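Local coordinates for protein 3-oxo-glucose-6-phosphate:glutamate aminotransferase (Bacillus subtilis subsp. subtilis, PDB 4K2M) that catalyses the reversible pyridoxal phosphate-dependent transfer of an amino group from glutamate to 3-dehydro-glucose 6-phosphate, giving kanosamine 6-phosphate for antibiotic biosynthesis, at residues T79-E82 and V83-I86. Sequence-based numbering, arbitrary orientation.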
loop_
_atom_site.group_PDB
_atom_site.type_symbol
_atom_site.label_atom_id
_atom_site.label_comp_id
_atom_site.label_asym_id
_atom_site.label_seq_id
_atom_site.Cartn_x
_atom_site.Cartn_y
_atom_site.Cartn_z
ATOM N N THR A 79 19.837 7.726 7.069
ATOM C CA THR A 79 21.298 7.851 7.222
ATOM C C THR A 79 22.037 6.792 6.434
ATOM O O THR A 79 21.433 5.804 5.997
ATOM C CB THR A 79 21.719 7.749 8.700
ATOM O OG1 THR A 79 21.424 6.432 9.190
ATOM C CG2 THR A 79 20.964 8.780 9.532
ATOM N N ASN A 80 23.344 6.979 6.246
ATOM C CA ASN A 80 24.120 5.972 5.540
ATOM C C ASN A 80 24.075 4.632 6.272
ATOM O O ASN A 80 24.031 3.572 5.646
ATOM C CB ASN A 80 25.577 6.428 5.344
ATOM C CG ASN A 80 25.714 7.555 4.330
ATOM O OD1 ASN A 80 24.835 7.770 3.496
ATOM N ND2 ASN A 80 26.835 8.277 4.397
ATOM N N ASP A 81 24.093 4.668 7.602
ATOM C CA ASP A 81 24.044 3.427 8.374
ATOM C C ASP A 81 22.721 2.677 8.167
ATOM O O ASP A 81 22.689 1.444 8.084
ATOM C CB ASP A 81 24.301 3.685 9.862
ATOM C CG ASP A 81 25.785 3.911 10.175
ATOM O OD1 ASP A 81 26.632 3.739 9.265
ATOM O OD2 ASP A 81 26.095 4.251 11.338
ATOM N N GLU A 82 21.630 3.419 8.063
ATOM C CA GLU A 82 20.341 2.779 7.800
ATOM C C GLU A 82 20.353 2.123 6.433
ATOM O O GLU A 82 19.888 0.986 6.277
ATOM C CB GLU A 82 19.198 3.795 7.894
ATOM C CG GLU A 82 18.883 4.238 9.311
ATOM C CD GLU A 82 17.875 5.367 9.343
ATOM O OE1 GLU A 82 18.299 6.540 9.248
ATOM O OE2 GLU A 82 16.667 5.076 9.468
ATOM N N VAL A 83 20.901 2.823 5.442
ATOM C CA VAL A 83 20.937 2.301 4.078
ATOM C C VAL A 83 21.713 0.996 4.060
ATOM O O VAL A 83 21.298 0.024 3.423
ATOM C CB VAL A 83 21.533 3.313 3.077
ATOM C CG1 VAL A 83 21.769 2.660 1.717
ATOM C CG2 VAL A 83 20.590 4.502 2.911
ATOM N N GLU A 84 22.830 0.963 4.782
ATOM C CA GLU A 84 23.628 -0.254 4.869
ATOM C C GLU A 84 22.848 -1.404 5.522
ATOM O O GLU A 84 22.834 -2.525 4.994
ATOM C CB GLU A 84 24.941 0.022 5.621
ATOM C CG GLU A 84 25.829 -1.200 5.790
ATOM C CD GLU A 84 27.228 -0.836 6.269
ATOM O OE1 GLU A 84 27.491 0.369 6.471
ATOM O OE2 GLU A 84 28.063 -1.751 6.434
ATOM N N ASP A 85 22.188 -1.125 6.648
ATOM C CA ASP A 85 21.366 -2.123 7.329
ATOM C C ASP A 85 20.264 -2.648 6.417
ATOM O O ASP A 85 19.964 -3.843 6.423
ATOM C CB ASP A 85 20.710 -1.537 8.585
ATOM C CG ASP A 85 21.700 -1.293 9.710
ATOM O OD1 ASP A 85 22.829 -1.821 9.638
ATOM O OD2 ASP A 85 21.338 -0.583 10.673
ATOM N N ILE A 86 19.635 -1.743 5.669
ATOM C CA ILE A 86 18.498 -2.115 4.819
ATOM C C ILE A 86 18.953 -2.973 3.644
ATOM O O ILE A 86 18.340 -3.993 3.333
ATOM C CB ILE A 86 17.731 -0.866 4.334
ATOM C CG1 ILE A 86 17.024 -0.185 5.514
ATOM C CG2 ILE A 86 16.723 -1.225 3.253
ATOM C CD1 ILE A 86 16.669 1.286 5.236
#
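A capping box between Thr79 and Glu82 closes the start of helix 80-93 just where Val83 N hydrogen-bonds to Thr79 O (3.1 Å). Two bonds define the box: Glu82 N donates to Thr79 OG1 (3.2 Å, N-H...O angle 157°), and Thr79 N donates to Glu82 OE1 (2.9 Å), which it meets from above the carboxylate plane, 42° out of it. With CG beside the backbone N, the extended Glu82 side chain is directed back to the N-cap, and chi3 of -87° turns the carboxylate so that OE1 meets Thr79 N; its other oxygen, OE2, forms a salt bridge with Arg308 of helix 299-308, so both carboxylate oxygens have partners. Hydrogen bonds from residue i+4 N to residue i O run without a break from Val83 to Ile86, with Asp85 N to Asp81 O at 3.0 Å. Among the exposed side chains, Asp81 OD1 and Glu84 OE1, like charges, stand 4.5 Å apart, whereas Asp85 OD2 forms a salt bridge with Arg42 and a hydrogen bond with Tyr311. Val83 and Ile86 pack against Leu94 of the second subunit, placing this turn at the dimer interface. Ile86 N donates to Glu82 O (2.8 Å), and Ile86 CG1, beside its own backbone N, lies 3.2 Å from that same Glu82 O.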